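Local coordinates for protein GH26C (Muricauda sp. MAR_2010_75, PDB 6Q78) that probably hydrolyses beta-1,4-mannosidic linkages in mannans as an endo-acting mannanase of glycoside hydrolase family 26, built on a TIM-barrel fold, at residues A[81-87]-A[369-375]; A[154-160]-A[220-226]; A[266-272]-A[291-297]. One frame throughout, in Å; residues are numbered along the deposited sequence.

Overall arrangement
The three contacts illustrate how a (beta/alpha)8 barrel is assembled from parallel strand pairs. Contact 1 joins the first and last barrel strands and so closes the ring; contact 2 pairs the third and fourth, contact 3 the fifth and sixth. Contacts 2 and 3, with centres about 9 Å apart, are joined through the adjacent strands 220-223 and 265-269. Contacts 1 and 2, about 13 Å apart between centres, meet at the mouth, Trp373 CH2 3.8 Å from His159 CE1, and in the interior, Phe369 CE1 4.0 Å from Ile221 CD1. At the mouth a Tris, probably from the crystallisation liquor, bonds His159 and His226 at a site consistent with the active-site pocket.

Contact 1: residues A[81-87]-A[369-375]; sequences FIVGQQD and FTMFWYN
A TIM barrel closes by parallel pairing of its first and last strands, here 81-86 and 369-372, 4.3 Å apart at closest and at 30°. The register runs from Ile82 opposite Phe369 to Gln85 opposite Phe372, with backbone bonds Thr370 N to Ile82 O (2.8 Å), Gly84 N to Thr370 O and Phe372 N to Gly84 O (both 3.0 Å) and Gln86 N to Phe372 O (2.9 Å). Phe372 (chi1 m) presents its ring edge to Val83, CE2 to CG1 3.7 Å. Gln85, extended (t, t), carries NE2 to Trp373 O (2.9 Å), while its OE1 bonds Thr382. Gln86 bends (t, p), laying CG over the six-membered ring of Trp373 (chi1 t), 3.8 Å from its centroid in a CH-pi contact, and OE1 3.2 Å from Met371 CE (t, t, p). Ile82, Phe369 (chi1 p) and Met371 point into the barrel against Leu112 of strand 112-116; on the other face Thr370 and Phe372 pack on helix 351-361, and strand 330-336 flanks 369-372.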
loop_
_atom_site.group_PDB
_atom_site.type_symbol
_atom_site.label_atom_id
_atom_site.label_comp_id
_atom_site.label_asym_id
_atom_site.label_seq_id
_atom_site.Cartn_x
_atom_site.Cartn_y
_atom_site.Cartn_z
ATOM N N PHE A 81 5.817 4.253 -13.663
ATOM C CA PHE A 81 5.354 3.855 -12.337
ATOM C C PHE A 81 6.494 3.245 -11.514
ATOM O O PHE A 81 7.383 2.564 -12.045
ATOM C CB PHE A 81 4.151 2.881 -12.396
ATOM C CG PHE A 81 4.393 1.674 -13.246
ATOM C CD1 PHE A 81 4.995 0.545 -12.704
ATOM C CD2 PHE A 81 4.009 1.654 -14.569
ATOM C CE1 PHE A 81 5.256 -0.569 -13.495
ATOM C CE2 PHE A 81 4.239 0.528 -15.379
ATOM C CZ PHE A 81 4.858 -0.590 -14.836
ATOM N N ILE A 82 6.440 3.482 -10.211
ATOM C CA ILE A 82 7.416 2.876 -9.302
ATOM C C ILE A 82 6.995 1.452 -9.001
ATOM O O ILE A 82 5.803 1.178 -8.828
ATOM C CB ILE A 82 7.505 3.718 -8.022
ATOM C CG1 ILE A 82 8.072 5.101 -8.364
ATOM C CG2 ILE A 82 8.386 3.046 -6.967
ATOM C CD1 ILE A 82 7.980 6.114 -7.195
ATOM N N VAL A 83 7.975 0.547 -8.928
ATOM C CA VAL A 83 7.752 -0.830 -8.501
ATOM C C VAL A 83 8.389 -1.036 -7.140
ATOM O O VAL A 83 9.579 -0.768 -6.957
ATOM C CB VAL A 83 8.332 -1.808 -9.527
ATOM C CG1 VAL A 83 8.360 -3.237 -8.992
ATOM C CG2 VAL A 83 7.485 -1.724 -10.822
ATOM N N GLY A 84 7.599 -1.556 -6.201
ATOM C CA GLY A 84 8.144 -1.887 -4.898
ATOM C C GLY A 84 7.722 -3.251 -4.386
ATOM O O GLY A 84 7.103 -4.050 -5.101
ATOM N N GLN A 85 8.058 -3.542 -3.129
ATOM C CA GLN A 85 7.743 -4.842 -2.548
ATOM C C GLN A 85 7.589 -4.704 -1.033
ATOM O O GLN A 85 8.350 -3.970 -0.367
ATOM C CB GLN A 85 8.804 -5.902 -2.920
ATOM C CG GLN A 85 8.498 -7.303 -2.383
ATOM C CD GLN A 85 9.227 -8.397 -3.182
ATOM O OE1 GLN A 85 10.281 -8.168 -3.783
ATOM N NE2 GLN A 85 8.658 -9.589 -3.188
ATOM N N GLN A 86 6.602 -5.423 -0.510
ATOM C CA GLN A 86 6.361 -5.472 0.933
ATOM C C GLN A 86 7.580 -6.089 1.621
ATOM O O GLN A 86 8.088 -7.127 1.184
ATOM C CB GLN A 86 5.129 -6.345 1.197
ATOM C CG GLN A 86 4.657 -6.341 2.633
ATOM C CD GLN A 86 3.948 -5.059 3.009
ATOM O OE1 GLN A 86 3.689 -4.209 2.183
ATOM N NE2 GLN A 86 3.618 -4.941 4.305
ATOM N N ASP A 87 8.026 -5.456 2.715
ATOM C CA ASP A 87 9.104 -6.000 3.554
ATOM C C ASP A 87 10.362 -6.337 2.762
ATOM O O ASP A 87 11.060 -7.324 3.031
ATOM C CB ASP A 87 8.607 -7.189 4.387
ATOM C CG ASP A 87 7.551 -6.780 5.395
ATOM O OD1 ASP A 87 7.571 -5.647 5.871
ATOM O OD2 ASP A 87 6.675 -7.607 5.717
ATOM N N PHE A 369 2.326 3.862 -8.754
ATOM C CA PHE A 369 3.152 2.779 -8.239
ATOM C C PHE A 369 2.384 1.478 -8.229
ATOM O O PHE A 369 1.149 1.459 -8.253
ATOM C CB PHE A 369 3.720 3.089 -6.843
ATOM C CG PHE A 369 2.692 3.155 -5.756
ATOM C CD1 PHE A 369 2.086 4.339 -5.447
ATOM C CD2 PHE A 369 2.371 2.030 -5.020
ATOM C CE1 PHE A 369 1.136 4.409 -4.383
ATOM C CE2 PHE A 369 1.455 2.096 -3.941
ATOM C CZ PHE A 369 0.853 3.287 -3.639
ATOM N N THR A 370 3.142 0.379 -8.221
ATOM C CA THR A 370 2.587 -0.919 -7.898
ATOM C C THR A 370 3.511 -1.604 -6.914
ATOM O O THR A 370 4.693 -1.279 -6.830
ATOM C CB THR A 370 2.289 -1.740 -9.142
ATOM O OG1 THR A 370 1.562 -2.921 -8.744
ATOM C CG2 THR A 370 3.570 -2.136 -9.822
ATOM N N MET A 371 2.967 -2.538 -6.147
ATOM C CA MET A 371 3.754 -3.226 -5.122
ATOM C C MET A 371 3.446 -4.715 -5.091
ATOM O O MET A 371 2.280 -5.119 -5.051
ATOM C CB MET A 371 3.471 -2.622 -3.742
ATOM C CG MET A 371 4.469 -3.078 -2.635
ATOM S SD MET A 371 3.846 -2.693 -0.991
ATOM C CE MET A 371 2.543 -3.927 -0.783
ATOM N N PHE A 372 4.506 -5.515 -5.077
ATOM C CA PHE A 372 4.414 -6.947 -4.864
ATOM C C PHE A 372 4.324 -7.250 -3.371
ATOM O O PHE A 372 4.869 -6.516 -2.528
ATOM C CB PHE A 372 5.697 -7.584 -5.404
ATOM C CG PHE A 372 5.804 -7.523 -6.908
ATOM C CD1 PHE A 372 5.034 -8.364 -7.694
ATOM C CD2 PHE A 372 6.666 -6.620 -7.541
ATOM C CE1 PHE A 372 5.108 -8.312 -9.090
ATOM C CE2 PHE A 372 6.747 -6.596 -8.941
ATOM C CZ PHE A 372 5.967 -7.438 -9.705
ATOM N N TRP A 373 3.625 -8.342 -3.039
ATOM C CA TRP A 373 3.679 -8.822 -1.668
ATOM C C TRP A 373 5.071 -9.383 -1.369
ATOM O O TRP A 373 5.939 -9.438 -2.239
ATOM C CB TRP A 373 2.537 -9.812 -1.381
ATOM C CG TRP A 373 2.212 -9.904 0.070
ATOM C CD1 TRP A 373 2.264 -11.029 0.849
ATOM C CD2 TRP A 373 1.786 -8.833 0.943
ATOM N NE1 TRP A 373 1.923 -10.730 2.147
ATOM C CE2 TRP A 373 1.616 -9.396 2.234
ATOM C CE3 TRP A 373 1.523 -7.468 0.752
ATOM C CZ2 TRP A 373 1.211 -8.636 3.341
ATOM C CZ3 TRP A 373 1.124 -6.709 1.859
ATOM C CH2 TRP A 373 0.979 -7.303 3.135
ATOM N N TYR A 374 5.304 -9.783 -0.123
ATOM C CA TYR A 374 6.645 -10.210 0.263
ATOM C C TYR A 374 6.998 -11.594 -0.294
ATOM O O TYR A 374 6.130 -12.431 -0.596
ATOM C CB TYR A 374 6.895 -10.131 1.774
ATOM C CG TYR A 374 5.890 -10.750 2.718
ATOM C CD1 TYR A 374 5.627 -12.116 2.720
ATOM C CD2 TYR A 374 5.236 -9.953 3.656
ATOM C CE1 TYR A 374 4.722 -12.676 3.651
ATOM C CE2 TYR A 374 4.351 -10.501 4.571
ATOM C CZ TYR A 374 4.108 -11.835 4.561
ATOM O OH TYR A 374 3.208 -12.374 5.483
ATOM N N ASN A 375 8.301 -11.838 -0.393
ATOM C CA ASN A 375 8.832 -13.197 -0.549
ATOM C C ASN A 375 9.081 -13.777 0.830
ATOM O O ASN A 375 9.486 -13.056 1.738
ATOM C CB ASN A 375 10.182 -13.131 -1.276
ATOM C CG ASN A 375 10.068 -12.756 -2.755
ATOM O OD1 ASN A 375 8.997 -12.786 -3.362
ATOM N ND2 ASN A 375 11.219 -12.404 -3.345
HETATM O O HOH W 1 9.889 -9.361 0.486
#

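Contact 2: residues A[154-160]-A[220-226]; sequences NVFCWHF and IIFRPFH. With TRS (2-amino-2-hydroxymethyl-propane-1,3-diol), chain C.
Strands 154-157 and 220-223 run as a parallel ladder and then separate, waters bridging the gap near a bound Tris; their axes are 4.6 Å apart at closest and inclined at 23°. Val155 pairs with Ile221 and Phe156 with Phe222. Three backbone hydrogen bonds fix the register: Ile221 N to Asn154 O (3.0 Å), Phe156 N to Ile221 O (2.7 Å) and Arg223 N to Phe156 O (2.8 Å). Beyond them, water takes over. Water 2 links Trp158 N (2.8 Å) to Arg223 O (2.7 Å), and water 3 links Trp158 O to Phe225 N, at 2.8 Å from each.

Apolar packing flanks the ladder: Val155 CG2 meets Ile221 CD1 at 3.9 Å inside the barrel, while outside it Trp158 (chi1 t) sets CE3 3.9 Å from Phe222 CZ, and beyond the strand ends Phe160 CD2 lies 4.0 Å from Phe225 CE1. Among the aromatic pairs, His226 (chi1 p) directs its edge at the face of His159 (chi1 m), centroids 5.0 Å apart in an offset edge-to-face pair.

Both imidazoles hold the Tris, His159 NE2 to O2 and His226 NE2 to O1, each 2.8 Å; Glu227, Glu335 and Tyr170 bond it too, and His159 ND1 bonds Asp116. Arg223 reaches along the barrel interior to salt bridges with Glu335 and Asp297. Strand 112-116 lies beside 154-157, strand 265-269 beside 220-223, and helix 193-208 packs on Trp158 and Phe225.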
loop_
_atom_site.group_PDB
_atom_site.type_symbol
_atom_site.label_atom_id
_atom_site.label_comp_id
_atom_site.label_asym_id
_atom_site.label_seq_id
_atom_site.Cartn_x
_atom_site.Cartn_y
_atom_site.Cartn_z
ATOM N N ASN A 154 7.455 5.047 0.903
ATOM C CA ASN A 154 7.009 4.113 1.950
ATOM C C ASN A 154 5.488 4.060 2.001
ATOM O O ASN A 154 4.834 5.101 2.093
ATOM C CB ASN A 154 7.519 4.549 3.334
ATOM C CG ASN A 154 8.982 4.249 3.550
ATOM O OD1 ASN A 154 9.362 3.095 3.806
ATOM N ND2 ASN A 154 9.819 5.269 3.459
ATOM N N VAL A 155 4.937 2.850 1.982
ATOM C CA VAL A 155 3.502 2.611 2.114
ATOM C C VAL A 155 3.287 1.690 3.314
ATOM O O VAL A 155 4.003 0.693 3.458
ATOM C CB VAL A 155 2.925 1.989 0.828
ATOM C CG1 VAL A 155 1.391 1.896 0.950
ATOM C CG2 VAL A 155 3.327 2.783 -0.387
ATOM N N PHE A 156 2.311 2.017 4.173
ATOM C CA PHE A 156 1.899 1.138 5.272
ATOM C C PHE A 156 0.467 0.670 5.105
ATOM O O PHE A 156 -0.439 1.501 4.926
ATOM C CB PHE A 156 1.924 1.867 6.619
ATOM C CG PHE A 156 3.268 1.900 7.297
ATOM C CD1 PHE A 156 4.298 2.723 6.804
ATOM C CD2 PHE A 156 3.510 1.106 8.406
ATOM C CE1 PHE A 156 5.550 2.776 7.444
ATOM C CE2 PHE A 156 4.755 1.183 9.072
ATOM C CZ PHE A 156 5.763 2.025 8.586
ATOM N N CYS A 157 0.264 -0.643 5.206
ATOM C CA CYS A 157 -1.057 -1.219 5.419
ATOM C C CYS A 157 -1.178 -1.520 6.912
ATOM O O CYS A 157 -0.281 -1.199 7.704
ATOM C CB CYS A 157 -1.281 -2.450 4.527
ATOM S SG CYS A 157 -0.141 -3.832 4.895
ATOM N N TRP A 158 -2.314 -2.097 7.326
ATOM C CA TRP A 158 -2.562 -2.335 8.749
ATOM C C TRP A 158 -3.391 -3.601 8.904
ATOM O O TRP A 158 -4.631 -3.562 8.805
ATOM C CB TRP A 158 -3.282 -1.135 9.333
ATOM C CG TRP A 158 -3.443 -1.206 10.823
ATOM C CD1 TRP A 158 -2.775 -2.038 11.699
ATOM C CD2 TRP A 158 -4.266 -0.362 11.632
ATOM N NE1 TRP A 158 -3.168 -1.779 13.010
ATOM C CE2 TRP A 158 -4.076 -0.744 12.986
ATOM C CE3 TRP A 158 -5.165 0.658 11.342
ATOM C CZ2 TRP A 158 -4.728 -0.106 14.030
ATOM C CZ3 TRP A 158 -5.843 1.272 12.396
ATOM C CH2 TRP A 158 -5.617 0.890 13.708
ATOM N N HIS A 159 -2.712 -4.724 9.192
ATOM C CA HIS A 159 -3.429 -5.946 9.542
ATOM C C HIS A 159 -3.759 -5.846 11.027
ATOM O O HIS A 159 -3.032 -6.325 11.915
ATOM C CB HIS A 159 -2.628 -7.187 9.176
ATOM C CG HIS A 159 -2.620 -7.478 7.707
ATOM N ND1 HIS A 159 -1.726 -6.880 6.840
ATOM C CD2 HIS A 159 -3.376 -8.320 6.953
ATOM C CE1 HIS A 159 -1.952 -7.322 5.610
ATOM N NE2 HIS A 159 -2.960 -8.180 5.647
ATOM N N PHE A 160 -4.877 -5.153 11.285
ATOM C CA PHE A 160 -5.317 -4.750 12.625
ATOM C C PHE A 160 -6.107 -5.887 13.262
ATOM O O PHE A 160 -7.177 -6.258 12.785
ATOM C CB PHE A 160 -6.149 -3.478 12.421
ATOM C CG PHE A 160 -6.771 -2.873 13.683
ATOM C CD1 PHE A 160 -6.237 -3.090 14.937
ATOM C CD2 PHE A 160 -7.869 -2.031 13.561
ATOM C CE1 PHE A 160 -6.824 -2.491 16.065
ATOM C CE2 PHE A 160 -8.473 -1.479 14.674
ATOM C CZ PHE A 160 -7.958 -1.713 15.925
ATOM N N ILE A 220 4.572 9.058 4.772
ATOM C CA ILE A 220 4.125 7.701 4.514
ATOM C C ILE A 220 2.743 7.714 3.886
ATOM O O ILE A 220 1.910 8.587 4.168
ATOM C CB ILE A 220 4.157 6.813 5.767
ATOM C CG1 ILE A 220 3.163 7.283 6.806
ATOM C CG2 ILE A 220 5.600 6.671 6.354
ATOM C CD1 ILE A 220 2.876 6.215 7.847
ATOM N N ILE A 221 2.497 6.712 3.051
ATOM C CA ILE A 221 1.157 6.455 2.523
ATOM C C ILE A 221 0.500 5.431 3.431
ATOM O O ILE A 221 1.035 4.344 3.637
ATOM C CB ILE A 221 1.242 5.933 1.085
ATOM C CG1 ILE A 221 1.922 6.974 0.168
ATOM C CG2 ILE A 221 -0.154 5.510 0.604
ATOM C CD1 ILE A 221 2.280 6.441 -1.168
ATOM N N PHE A 222 -0.623 5.799 4.025
ATOM C CA PHE A 222 -1.345 4.936 4.953
ATOM C C PHE A 222 -2.578 4.381 4.229
ATOM O O PHE A 222 -3.411 5.151 3.692
ATOM C CB PHE A 222 -1.740 5.772 6.176
ATOM C CG PHE A 222 -2.535 5.022 7.232
ATOM C CD1 PHE A 222 -3.643 5.628 7.832
ATOM C CD2 PHE A 222 -2.128 3.786 7.700
ATOM C CE1 PHE A 222 -4.334 4.994 8.865
ATOM C CE2 PHE A 222 -2.861 3.129 8.710
ATOM C CZ PHE A 222 -3.929 3.768 9.287
ATOM N N ARG A 223 -2.658 3.038 4.162
ATOM C CA ARG A 223 -3.675 2.307 3.386
ATOM C C ARG A 223 -4.458 1.390 4.312
ATOM O O ARG A 223 -4.207 0.181 4.327
ATOM C CB ARG A 223 -2.985 1.500 2.274
ATOM C CG ARG A 223 -3.933 0.828 1.290
ATOM C CD ARG A 223 -3.139 0.237 0.129
ATOM N NE ARG A 223 -2.305 -0.893 0.547
ATOM C CZ ARG A 223 -2.669 -2.175 0.458
ATOM N NH1 ARG A 223 -3.861 -2.540 -0.011
ATOM N NH2 ARG A 223 -1.817 -3.120 0.818
ATOM N N PRO A 224 -5.394 1.917 5.109
ATOM C CA PRO A 224 -6.070 1.103 6.129
ATOM C C PRO A 224 -7.317 0.420 5.577
ATOM O O PRO A 224 -7.896 0.839 4.560
ATOM C CB PRO A 224 -6.510 2.149 7.160
ATOM C CG PRO A 224 -6.806 3.374 6.287
ATOM C CD PRO A 224 -5.710 3.356 5.209
ATOM N N PHE A 225 -7.727 -0.647 6.282
ATOM C CA PHE A 225 -9.028 -1.299 6.011
ATOM C C PHE A 225 -9.150 -1.681 4.541
ATOM O O PHE A 225 -10.177 -1.488 3.884
ATOM C CB PHE A 225 -10.209 -0.443 6.533
ATOM C CG PHE A 225 -10.025 -0.042 7.978
ATOM C CD1 PHE A 225 -10.029 -1.033 8.954
ATOM C CD2 PHE A 225 -9.806 1.281 8.351
ATOM C CE1 PHE A 225 -9.811 -0.711 10.285
ATOM C CE2 PHE A 225 -9.597 1.622 9.677
ATOM C CZ PHE A 225 -9.617 0.613 10.646
ATOM N N HIS A 226 -8.073 -2.284 4.042
ATOM C CA HIS A 226 -8.004 -2.642 2.627
ATOM C C HIS A 226 -8.767 -3.937 2.313
ATOM O O HIS A 226 -9.084 -4.761 3.187
ATOM C CB HIS A 226 -6.527 -2.790 2.203
ATOM C CG HIS A 226 -5.805 -3.919 2.885
ATOM N ND1 HIS A 226 -5.718 -4.019 4.264
ATOM C CD2 HIS A 226 -5.119 -4.982 2.385
ATOM C CE1 HIS A 226 -5.027 -5.095 4.578
ATOM N NE2 HIS A 226 -4.637 -5.695 3.461
HETATM C C TRS C . -2.862 -9.854 1.759
HETATM C C1 TRS C . -1.980 -8.750 2.304
HETATM C C2 TRS C . -4.005 -10.067 2.748
HETATM C C3 TRS C . -1.996 -11.112 1.558
HETATM N N TRS C . -3.395 -9.445 0.452
HETATM O O1 TRS C . -2.741 -7.550 2.424
HETATM O O2 TRS C . -3.486 -10.459 4.022
HETATM O O3 TRS C . -2.717 -12.175 0.964
HETATM O O HOH W 2 -4.656 -1.980 5.881
HETATM O O HOH W 3 -6.653 -1.665 8.630
#

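Contact 3: residues A[266-272]-A[291-297]; sequences LFAFSPD and VDIMGMD
Phe269, Ile293 and Asp297 bury the most surface where strands 266-269 and 293-297 run parallel, 4.8 Å apart at closest and at 36°, within a beta-alpha-beta unit of the barrel. Ile293 (chi1 m, chi2 146°, off the usual wells) pairs with Ala268, CB to CB 3.8 Å, both side chains facing the barrel interior; its CD1 lies 4.2 Å from Leu266 CD1. Its backbone is bonded at both ends: Ile293 N to Phe267 O (3.0 Å) and Phe269 N to Ile293 O (2.9 Å). Phe267 O also accepts Asp292 N (2.8 Å), while Asp292 OD2 receives Phe267 N (2.9 Å), so that one aspartate engages both polar groups of Phe267's backbone. Phe269 (chi1 t), paired with Met294 on the outer face, rests CB 3.8 Å from Val291 CG1, and Phe269 O takes Gly295 N at 2.7 Å. The two segments stay together past the first strand's end: Asp297 N bonds Pro271 O (2.9 Å). The Asp297 carboxylate (chi1 m) bonds Thr334 and forms a salt bridge with Arg223 near the Tris pocket. Strand 220-223 flanks 266-269, strand 330-336 flanks 293-297, and helix 306-327 covers Met294 and Met296 from outside.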
loop_
_atom_site.group_PDB
_atom_site.type_symbol
_atom_site.label_atom_id
_atom_site.label_comp_id
_atom_site.label_asym_id
_atom_site.label_seq_id
_atom_site.Cartn_x
_atom_site.Cartn_y
_atom_site.Cartn_z
ATOM N N LEU A 266 -0.165 10.558 3.564
ATOM C CA LEU A 266 -1.146 10.512 2.482
ATOM C C LEU A 266 -2.025 9.295 2.752
ATOM O O LEU A 266 -1.603 8.340 3.417
ATOM C CB LEU A 266 -0.437 10.305 1.144
ATOM C CG LEU A 266 0.572 11.375 0.691
ATOM C CD1 LEU A 266 1.105 11.044 -0.711
ATOM C CD2 LEU A 266 -0.120 12.754 0.628
ATOM N N PHE A 267 -3.269 9.340 2.270
ATOM C CA PHE A 267 -4.261 8.304 2.564
ATOM C C PHE A 267 -4.662 7.553 1.303
ATOM O O PHE A 267 -5.052 8.176 0.302
ATOM C CB PHE A 267 -5.507 8.940 3.208
ATOM C CG PHE A 267 -5.212 9.596 4.517
ATOM C CD1 PHE A 267 -5.236 8.862 5.698
ATOM C CD2 PHE A 267 -4.855 10.930 4.569
ATOM C CE1 PHE A 267 -4.912 9.456 6.933
ATOM C CE2 PHE A 267 -4.546 11.535 5.783
ATOM C CZ PHE A 267 -4.586 10.783 6.957
ATOM N N ALA A 268 -4.595 6.219 1.363
ATOM C CA ALA A 268 -4.852 5.348 0.217
ATOM C C ALA A 268 -6.040 4.433 0.493
ATOM O O ALA A 268 -6.073 3.739 1.505
ATOM C CB ALA A 268 -3.602 4.488 -0.065
ATOM N N PHE A 269 -6.980 4.406 -0.451
ATOM C CA PHE A 269 -8.196 3.603 -0.420
ATOM C C PHE A 269 -8.003 2.453 -1.399
ATOM O O PHE A 269 -7.698 2.693 -2.574
ATOM C CB PHE A 269 -9.335 4.508 -0.937
ATOM C CG PHE A 269 -10.667 3.820 -1.175
ATOM C CD1 PHE A 269 -11.534 3.566 -0.105
ATOM C CD2 PHE A 269 -11.095 3.533 -2.470
ATOM C CE1 PHE A 269 -12.796 2.983 -0.326
ATOM C CE2 PHE A 269 -12.356 2.946 -2.691
ATOM C CZ PHE A 269 -13.196 2.663 -1.620
ATOM N N SER A 270 -8.228 1.216 -0.967
ATOM C CA SER A 270 -7.987 0.092 -1.882
ATOM C C SER A 270 -8.862 -1.113 -1.605
ATOM O O SER A 270 -8.595 -1.899 -0.681
ATOM C CB SER A 270 -6.516 -0.306 -1.929
ATOM O OG SER A 270 -6.147 -0.806 -0.666
ATOM N N PRO A 271 -9.886 -1.331 -2.430
ATOM C CA PRO A 271 -10.585 -2.627 -2.438
ATOM C C PRO A 271 -9.670 -3.679 -3.042
ATOM O O PRO A 271 -8.559 -3.375 -3.517
ATOM C CB PRO A 271 -11.772 -2.389 -3.380
ATOM C CG PRO A 271 -11.246 -1.297 -4.350
ATOM C CD PRO A 271 -10.376 -0.392 -3.458
ATOM N N ASP A 272 -10.142 -4.922 -3.034
ATOM C CA ASP A 272 -9.547 -5.975 -3.844
ATOM C C ASP A 272 -10.080 -5.788 -5.261
ATOM O O ASP A 272 -10.163 -4.645 -5.709
ATOM C CB ASP A 272 -9.904 -7.330 -3.252
ATOM C CG ASP A 272 -8.921 -8.412 -3.620
ATOM O OD1 ASP A 272 -9.157 -9.074 -4.656
ATOM O OD2 ASP A 272 -7.942 -8.635 -2.867
ATOM N N VAL A 291 -9.407 10.908 0.640
ATOM C CA VAL A 291 -8.576 9.934 -0.064
ATOM C C VAL A 291 -7.606 10.698 -0.957
ATOM O O VAL A 291 -8.029 11.594 -1.698
ATOM C CB VAL A 291 -9.434 8.982 -0.915
ATOM C CG1 VAL A 291 -8.530 8.126 -1.787
ATOM C CG2 VAL A 291 -10.320 8.108 -0.026
ATOM N N ASP A 292 -6.319 10.313 -0.904
ATOM C CA ASP A 292 -5.289 10.849 -1.807
ATOM C C ASP A 292 -4.943 9.889 -2.939
ATOM O O ASP A 292 -4.673 10.317 -4.072
ATOM C CB ASP A 292 -3.998 11.087 -1.035
ATOM C CG ASP A 292 -4.101 12.239 -0.035
ATOM O OD1 ASP A 292 -4.449 13.385 -0.475
ATOM O OD2 ASP A 292 -3.821 12.003 1.169
ATOM N N ILE A 293 -4.878 8.594 -2.617
ATOM C CA ILE A 293 -4.487 7.549 -3.559
ATOM C C ILE A 293 -5.666 6.602 -3.734
ATOM O O ILE A 293 -6.190 6.073 -2.748
ATOM C CB ILE A 293 -3.229 6.805 -3.089
ATOM C CG1 ILE A 293 -2.031 7.771 -3.184
ATOM C CG2 ILE A 293 -3.040 5.523 -3.951
ATOM C CD1 ILE A 293 -0.953 7.606 -2.120
ATOM N N MET A 294 -6.087 6.420 -4.972
ATOM C CA MET A 294 -7.117 5.447 -5.327
ATOM C C MET A 294 -6.391 4.198 -5.780
ATOM O O MET A 294 -5.728 4.196 -6.828
ATOM C CB MET A 294 -8.000 5.981 -6.457
ATOM C CG MET A 294 -8.997 6.986 -5.970
ATOM S SD MET A 294 -9.872 7.735 -7.341
ATOM C CE MET A 294 -11.401 8.135 -6.462
ATOM N N GLY A 295 -6.506 3.135 -4.991
ATOM C CA GLY A 295 -5.832 1.893 -5.289
ATOM C C GLY A 295 -6.792 0.725 -5.485
ATOM O O GLY A 295 -8.019 0.839 -5.368
ATOM N N MET A 296 -6.199 -0.404 -5.847
ATOM C CA MET A 296 -6.871 -1.697 -5.784
ATOM C C MET A 296 -5.793 -2.759 -5.629
ATOM O O MET A 296 -4.643 -2.559 -6.045
ATOM C CB MET A 296 -7.711 -2.005 -7.034
ATOM C CG MET A 296 -6.821 -2.182 -8.271
ATOM S SD MET A 296 -7.772 -2.671 -9.730
ATOM C CE MET A 296 -8.493 -4.255 -9.172
ATOM N N ASP A 297 -6.173 -3.869 -5.008
ATOM C CA ASP A 297 -5.339 -5.061 -4.937
ATOM C C ASP A 297 -5.846 -6.079 -5.956
ATOM O O ASP A 297 -7.058 -6.250 -6.144
ATOM C CB ASP A 297 -5.363 -5.673 -3.537
ATOM C CG ASP A 297 -4.765 -4.741 -2.495
ATOM O OD1 ASP A 297 -4.213 -3.710 -2.907
ATOM O OD2 ASP A 297 -4.813 -5.067 -1.298
#